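Local coordinates for uncharacterized peroxidase-related protein (Silicibacter sp., PDB 2PFX) that is of unknown function but, as a peroxidase-related member of the AhpD-like carboxymuconolactone decarboxylase family, is probably a thiol-dependent oxidoreductase, at residues T23-Y26 against F27-C30; V111-Y114 against R115-P118; T165-F168 against N169-R173. All coordinates share one frame; numbering follows the deposited sequence.

Interaction 1 (T23-Y26 against F27-C30); sequences TQKY and FEIC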
loop_
_atom_site.group_PDB
_atom_site.type_symbol
_atom_site.label_atom_id
_atom_site.label_comp_id
_atom_site.label_asym_id
_atom_site.label_seq_id
_atom_site.Cartn_x
_atom_site.Cartn_y
_atom_site.Cartn_z
ATOM N N THR A 23 -8.876 -34.068 -27.449
ATOM C CA THR A 23 -8.972 -33.507 -26.096
ATOM C C THR A 23 -9.497 -34.525 -25.098
ATOM O O THR A 23 -9.060 -34.622 -23.953
ATOM C CB THR A 23 -9.877 -32.262 -26.115
ATOM O OG1 THR A 23 -9.391 -31.322 -27.094
ATOM C CG2 THR A 23 -9.843 -31.640 -24.724
ATOM N N GLN A 24 -10.468 -35.318 -25.545
ATOM C CA GLN A 24 -10.952 -36.462 -24.798
ATOM C C GLN A 24 -9.832 -37.427 -24.396
ATOM O O GLN A 24 -9.761 -37.855 -23.252
ATOM C CB GLN A 24 -11.989 -37.239 -25.636
ATOM C CG GLN A 24 -12.522 -38.476 -24.900
ATOM C CD GLN A 24 -13.034 -38.066 -23.524
ATOM O OE1 GLN A 24 -13.945 -37.237 -23.476
ATOM N NE2 GLN A 24 -12.439 -38.620 -22.478
ATOM N N LYS A 25 -9.016 -37.761 -25.386
ATOM C CA LYS A 25 -7.855 -38.621 -25.204
ATOM C C LYS A 25 -6.880 -38.042 -24.182
ATOM O O LYS A 25 -6.354 -38.718 -23.298
ATOM C CB LYS A 25 -7.124 -38.809 -26.534
ATOM C CG LYS A 25 -7.579 -39.984 -27.373
ATOM C CD LYS A 25 -6.988 -39.948 -28.768
ATOM C CE LYS A 25 -5.485 -40.198 -28.692
ATOM N NZ LYS A 25 -4.892 -40.284 -30.048
ATOM N N TYR A 26 -6.637 -36.746 -24.303
ATOM C CA TYR A 26 -5.689 -36.059 -23.434
ATOM C C TYR A 26 -6.188 -36.135 -22.005
ATOM O O TYR A 26 -5.507 -36.386 -21.019
ATOM C CB TYR A 26 -5.507 -34.609 -23.883
ATOM C CG TYR A 26 -4.601 -33.804 -22.971
ATOM C CD1 TYR A 26 -3.250 -34.102 -22.847
ATOM C CD2 TYR A 26 -5.103 -32.735 -22.240
ATOM C CE1 TYR A 26 -2.421 -33.371 -22.018
ATOM C CE2 TYR A 26 -4.292 -31.997 -21.407
ATOM C CZ TYR A 26 -2.955 -32.317 -21.303
ATOM O OH TYR A 26 -2.157 -31.567 -20.466
ATOM N N PHE A 27 -7.487 -35.913 -21.866
ATOM C CA PHE A 27 -8.069 -35.954 -20.539
ATOM C C PHE A 27 -8.041 -37.350 -19.963
ATOM O O PHE A 27 -7.940 -37.498 -18.743
ATOM C CB PHE A 27 -9.488 -35.391 -20.618
ATOM C CG PHE A 27 -9.544 -33.864 -20.659
ATOM C CD1 PHE A 27 -8.433 -33.056 -20.752
ATOM C CD2 PHE A 27 -10.795 -33.265 -20.605
ATOM C CE1 PHE A 27 -8.515 -31.684 -20.780
ATOM C CE2 PHE A 27 -10.898 -31.885 -20.610
ATOM C CZ PHE A 27 -9.763 -31.115 -20.689
ATOM N N GLU A 28 -8.129 -38.365 -20.810
ATOM C CA GLU A 28 -7.994 -39.717 -20.250
ATOM C C GLU A 28 -6.612 -39.918 -19.653
ATOM O O GLU A 28 -6.378 -40.553 -18.625
ATOM C CB GLU A 28 -8.283 -40.728 -21.364
ATOM C CG GLU A 28 -9.769 -40.837 -21.648
ATOM C CD GLU A 28 -10.114 -41.260 -23.051
ATOM O OE1 GLU A 28 -9.209 -41.564 -23.849
ATOM O OE2 GLU A 28 -11.334 -41.282 -23.314
ATOM N N ILE A 29 -5.657 -39.322 -20.363
ATOM C CA ILE A 29 -4.271 -39.441 -19.916
ATOM C C ILE A 29 -4.057 -38.719 -18.599
ATOM O O ILE A 29 -3.437 -39.221 -17.648
ATOM C CB ILE A 29 -3.354 -38.924 -21.044
ATOM C CG1 ILE A 29 -3.308 -39.755 -22.311
ATOM C CG2 ILE A 29 -1.955 -38.747 -20.481
ATOM C CD1 ILE A 29 -2.480 -41.002 -22.426
ATOM N N CYS A 30 -4.572 -37.500 -18.443
ATOM C CA CYS A 30 -4.460 -36.750 -17.191
ATOM C C CYS A 30 -5.030 -37.532 -16.017
ATOM O O CYS A 30 -4.494 -37.661 -14.928
ATOM C CB CYS A 30 -5.198 -35.400 -17.286
ATOM S SG CYS A 30 -4.597 -34.196 -18.482
#
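C30 SG lies over one face of the Y26 ring, 3.9 Å from the ring centroid. This is a cysteine sulfur-aromatic contact. T23 CG2 sits over one face of the F27 ring in a CH-pi contact, 4.1 Å from that centroid. Y26 CD2 comes in at the edge of the F27 ring, near its plane, 3.7 Å from F27 CD1. Both face contacts follow the i to i+4 spacing of an alpha helix, here helix 21-34. The backbone has the same spacing: the amides of F27, E28, I29 and C30 donate to the carbonyls of T23, Q24, K25 and Y26. Y26 CG is anti to the backbone N (chi1 176°), which places the ring where C30, one turn on, meets its face. T23 and F27 run alongside each other from the same side of the helix. Together with Y26 and C30 they join helix 21-34 to its neighbours: Y26, F27 and C30 touch L41, while T23 touches V48 and L51 of helix 48-63. Q24 and E28 add a polar pair. The Q24 chain bends at chi2, and the two side chains meet nearly perpendicular. Q24 NE2 donates to E28 OE2 at 3.0 Å, from above the carboxylate plane.

Interaction 2 (V111-Y114 against R115-P118); sequences VMNY and RVAP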
loop_
_atom_site.group_PDB
_atom_site.type_symbol
_atom_site.label_atom_id
_atom_site.label_comp_id
_atom_site.label_asym_id
_atom_site.label_seq_id
_atom_site.Cartn_x
_atom_site.Cartn_y
_atom_site.Cartn_z
ATOM N N VAL A 111 1.988 -21.799 2.031
ATOM C CA VAL A 111 0.663 -21.252 1.719
ATOM C C VAL A 111 0.378 -20.039 2.595
ATOM O O VAL A 111 -0.185 -19.026 2.155
ATOM C CB VAL A 111 -0.399 -22.346 1.904
ATOM C CG1 VAL A 111 -1.788 -21.747 2.069
ATOM C CG2 VAL A 111 -0.366 -23.295 0.718
HETATM N N MSE A 112 0.787 -20.118 3.860
HETATM C CA MSE A 112 0.467 -19.140 4.878
HETATM C C MSE A 112 1.479 -18.038 5.090
HETATM O O MSE A 112 1.160 -16.845 5.089
HETATM C CB MSE A 112 0.268 -19.876 6.219
HETATM C CG MSE A 112 -0.903 -20.875 6.150
HETATM SE SE MSE A 112 -0.916 -21.997 7.686
HETATM C CE MSE A 112 -2.616 -22.831 7.368
ATOM N N ASN A 113 2.728 -18.361 5.320
ATOM C CA ASN A 113 3.746 -17.305 5.438
ATOM C C ASN A 113 5.112 -17.955 5.239
ATOM O O ASN A 113 5.586 -18.552 6.204
ATOM C CB ASN A 113 3.700 -16.616 6.784
ATOM C CG ASN A 113 4.812 -15.587 6.950
ATOM O OD1 ASN A 113 5.524 -15.259 6.010
ATOM N ND2 ASN A 113 4.987 -15.039 8.146
ATOM N N TYR A 114 5.673 -17.889 4.042
ATOM C CA TYR A 114 6.836 -18.708 3.730
ATOM C C TYR A 114 8.037 -18.398 4.614
ATOM O O TYR A 114 8.969 -19.199 4.763
ATOM C CB TYR A 114 7.198 -18.532 2.248
ATOM C CG TYR A 114 7.958 -17.276 1.924
ATOM C CD1 TYR A 114 7.289 -16.074 1.741
ATOM C CD2 TYR A 114 9.345 -17.287 1.804
ATOM C CE1 TYR A 114 7.981 -14.915 1.447
ATOM C CE2 TYR A 114 10.040 -16.130 1.508
ATOM C CZ TYR A 114 9.353 -14.951 1.331
ATOM O OH TYR A 114 10.018 -13.782 1.028
ATOM N N ARG A 115 8.024 -17.205 5.191
ATOM C CA ARG A 115 9.159 -16.754 5.959
ATOM C C ARG A 115 9.401 -17.570 7.206
ATOM O O ARG A 115 10.479 -17.451 7.789
ATOM C CB ARG A 115 8.919 -15.299 6.361
ATOM C CG ARG A 115 8.830 -14.373 5.153
ATOM C CD ARG A 115 8.869 -12.905 5.587
ATOM N NE ARG A 115 7.692 -12.235 5.067
ATOM C CZ ARG A 115 7.555 -11.576 3.936
ATOM N NH1 ARG A 115 8.568 -11.445 3.087
ATOM N NH2 ARG A 115 6.349 -11.056 3.719
ATOM N N VAL A 116 8.395 -18.340 7.615
ATOM C CA VAL A 116 8.552 -19.118 8.833
ATOM C C VAL A 116 9.256 -20.433 8.528
ATOM O O VAL A 116 9.639 -21.139 9.445
ATOM C CB VAL A 116 7.214 -19.498 9.508
ATOM C CG1 VAL A 116 6.457 -18.253 9.902
ATOM C CG2 VAL A 116 6.404 -20.367 8.559
ATOM N N ALA A 117 9.390 -20.782 7.259
ATOM C CA ALA A 117 9.904 -22.112 6.953
ATOM C C ALA A 117 11.416 -22.178 7.192
ATOM O O ALA A 117 12.132 -21.262 6.785
ATOM C CB ALA A 117 9.566 -22.491 5.524
ATOM N N PRO A 118 11.894 -23.246 7.808
ATOM C CA PRO A 118 13.353 -23.372 8.050
ATOM C C PRO A 118 14.058 -23.917 6.827
ATOM O O PRO A 118 14.484 -25.069 6.731
ATOM C CB PRO A 118 13.392 -24.375 9.207
ATOM C CG PRO A 118 12.235 -25.281 8.922
ATOM C CD PRO A 118 11.175 -24.412 8.323
HETATM O O HOH W 1 11.696 -19.228 4.992
#
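Y114 CG sits between the backbone N and the carbonyl carbon (chi1 79°), while R115 CG is anti to its own carbonyl carbon (chi1 -63°). These two torsions bring the arginine chain over one face of the tyrosine ring. R115 CG makes the CH-pi contact, 3.9 Å from the ring centroid and nearer the ring's margin than its centre. The chain then bends at chi3, so that Y114 CE1 lies over one face of the guanidinium. Ring and guanidinium planes are 50° apart, so this is not a flat stack. Y114 OH is hydrogen-bonded to D128 of helix 121-136. R115 NH2 makes a long, weak ion pair with E139 of a third subunit.

N113 flanks the same arginine chain. Its OD1 accepts from R115 N at 3.3 Å, with the donor well above the carbonyl plane. N113 ND2 donates to A138 O of the third subunit, which helps fix the amide's rotation. V116 N donates to N113 O at 3.2 Å, and A117 N to Y114 O at 3.0 Å. A water donates to Y114 O at 2.7 Å and to A117 O at 2.7 Å, tying the ends of the turn together. N113 is where helix 104-112 gives up helical backbone angles. Its side chain forms an Asx turn, leading into a short 3-10 segment with two successive i to i+3 bonds that starts the loop to helix 121-136.

Interaction 3 (T165-F168 against N169-R173); sequences TGFF and NMTNR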
loop_
_atom_site.group_PDB
_atom_site.type_symbol
_atom_site.label_atom_id
_atom_site.label_comp_id
_atom_site.label_asym_id
_atom_site.label_seq_id
_atom_site.Cartn_x
_atom_site.Cartn_y
_atom_site.Cartn_z
ATOM N N THR A 165 7.975 -17.609 -11.705
ATOM C CA THR A 165 7.341 -16.560 -10.934
ATOM C C THR A 165 6.337 -15.775 -11.783
ATOM O O THR A 165 5.169 -15.603 -11.425
ATOM C CB THR A 165 8.395 -15.566 -10.391
ATOM O OG1 THR A 165 9.296 -16.231 -9.480
ATOM C CG2 THR A 165 7.745 -14.447 -9.598
ATOM N N GLY A 166 6.767 -15.288 -12.947
ATOM C CA GLY A 166 5.874 -14.548 -13.836
ATOM C C GLY A 166 4.675 -15.376 -14.257
ATOM O O GLY A 166 3.554 -14.852 -14.286
ATOM N N PHE A 167 4.904 -16.644 -14.567
ATOM C CA PHE A 167 3.804 -17.524 -14.975
ATOM C C PHE A 167 2.725 -17.585 -13.908
ATOM O O PHE A 167 1.561 -17.472 -14.284
ATOM C CB PHE A 167 4.336 -18.912 -15.319
ATOM C CG PHE A 167 3.338 -19.904 -15.871
ATOM C CD1 PHE A 167 2.747 -19.766 -17.113
ATOM C CD2 PHE A 167 3.008 -20.994 -15.082
ATOM C CE1 PHE A 167 1.836 -20.711 -17.552
ATOM C CE2 PHE A 167 2.133 -21.962 -15.506
ATOM C CZ PHE A 167 1.570 -21.808 -16.758
ATOM N N PHE A 168 3.050 -17.729 -12.617
ATOM C CA PHE A 168 1.976 -17.804 -11.627
ATOM C C PHE A 168 1.357 -16.449 -11.390
ATOM O O PHE A 168 0.213 -16.370 -10.927
ATOM C CB PHE A 168 2.462 -18.466 -10.311
ATOM C CG PHE A 168 2.512 -19.958 -10.682
ATOM C CD1 PHE A 168 1.342 -20.703 -10.695
ATOM C CD2 PHE A 168 3.713 -20.533 -11.048
ATOM C CE1 PHE A 168 1.385 -22.033 -11.077
ATOM C CE2 PHE A 168 3.764 -21.873 -11.414
ATOM C CZ PHE A 168 2.595 -22.614 -11.422
ATOM N N ASN A 169 2.098 -15.383 -11.708
ATOM C CA ASN A 169 1.449 -14.070 -11.648
ATOM C C ASN A 169 0.384 -13.944 -12.754
ATOM O O ASN A 169 -0.550 -13.125 -12.689
ATOM C CB ASN A 169 2.502 -12.962 -11.758
ATOM C CG ASN A 169 3.002 -12.615 -10.357
ATOM O OD1 ASN A 169 2.304 -11.914 -9.632
ATOM N ND2 ASN A 169 4.148 -13.138 -9.976
HETATM N N MSE A 170 0.517 -14.750 -13.804
HETATM C CA MSE A 170 -0.495 -14.807 -14.860
HETATM C C MSE A 170 -1.633 -15.710 -14.366
HETATM O O MSE A 170 -2.785 -15.297 -14.311
HETATM C CB MSE A 170 0.001 -15.327 -16.197
HETATM C CG MSE A 170 -1.089 -15.720 -17.205
HETATM SE SE MSE A 170 -0.301 -16.289 -18.884
HETATM C CE MSE A 170 -0.023 -18.068 -18.202
ATOM N N THR A 171 -1.271 -16.933 -14.016
ATOM C CA THR A 171 -2.322 -17.912 -13.752
ATOM C C THR A 171 -3.096 -17.549 -12.512
ATOM O O THR A 171 -4.317 -17.759 -12.455
ATOM C CB THR A 171 -1.804 -19.363 -13.684
ATOM O OG1 THR A 171 -0.979 -19.591 -12.550
ATOM C CG2 THR A 171 -0.937 -19.662 -14.900
ATOM N N ASN A 172 -2.462 -16.968 -11.497
ATOM C CA ASN A 172 -3.255 -16.516 -10.355
ATOM C C ASN A 172 -4.341 -15.528 -10.763
ATOM O O ASN A 172 -5.432 -15.634 -10.227
ATOM C CB ASN A 172 -2.393 -15.806 -9.331
ATOM C CG ASN A 172 -1.342 -16.586 -8.618
ATOM O OD1 ASN A 172 -0.607 -16.040 -7.797
ATOM N ND2 ASN A 172 -1.256 -17.842 -9.006
ATOM N N ARG A 173 -3.984 -14.632 -11.669
ATOM C CA ARG A 173 -4.905 -13.543 -12.044
ATOM C C ARG A 173 -6.068 -14.079 -12.847
ATOM O O ARG A 173 -7.229 -13.701 -12.673
ATOM C CB ARG A 173 -4.103 -12.455 -12.774
ATOM C CG ARG A 173 -3.214 -11.694 -11.771
ATOM C CD ARG A 173 -2.474 -10.501 -12.359
ATOM N NE ARG A 173 -2.011 -9.693 -11.234
ATOM C CZ ARG A 173 -0.953 -9.860 -10.475
ATOM N NH1 ARG A 173 -0.130 -10.869 -10.704
ATOM N NH2 ARG A 173 -0.712 -9.016 -9.480
#
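N169 and T165 form the tightly held polar part of this contact. T165 O accepts from two donors: N169 N in the carbonyl plane, at 3.1 Å, and N169 ND2 from above that plane, at 3.0 Å. N169 ND2 also bonds to T134 OG1 of helix 121-136, and N169 OD1 accepts from N84. R173 NH1 reaches back one turn and donates to N169 OD1 at 2.9 Å. That bond lies on a lone pair and in the guanidinium plane. The same nitrogen donates to N169 O at 3.0 Å. A leucine here has no amide for T165 O, T134, N84 or R173 NH1, and would probably leave buried polar groups without partners and the guanidinium freer to turn.

The elements joined are turns of helix 155-178, the long helix of this all-helical, AhpD-like fold. R173 NE and NH2 bond to M133 O and T134 O of a fourth subunit, which F167 and M170 also pack against. The selenomethionine methyl, M170 CE, lies 3.3 Å from F167 CE1.

The T171 side is looser in its polar contacts. T171 is partly exposed, unlike its buried neighbours. Its CG2 is anti to the carbonyl carbon and makes a CH-pi contact over one face of the F167 ring, 3.9 Å from the centroid. Its OG1 is buried by the contact and has no hydrogen-bond partner in the model; it lies 3.2 Å from F168 CD1. F168 meets H93 edge-to-face, and T171 and N172 touch C89; C89 and H93 fit the CxxCxxxH motif of AhpD-like proteins, consistent with a redox site beside this face.

Overall arrangement
The three contacts share no element and do not touch. Interaction 3 is the core one, its centre about 8 Å from that of the chain. Interaction 1 lies about 21 Å out and is partly buried. Interaction 2, about 17 Å out, is buried, with two other subunits within reach. Interactions 1 and 2 are on opposite sides of the chain's centre. Chemistry follows place. Interaction 1 joins an apolar inner side to an outward polar pair. Interaction 2 is a turn after a helix, with backbone bonds, an asparagine, a water and an arginine chain over a tyrosine ring. Interaction 3 combines buried amides and an arginine with aromatic packing, within the chain and across subunits.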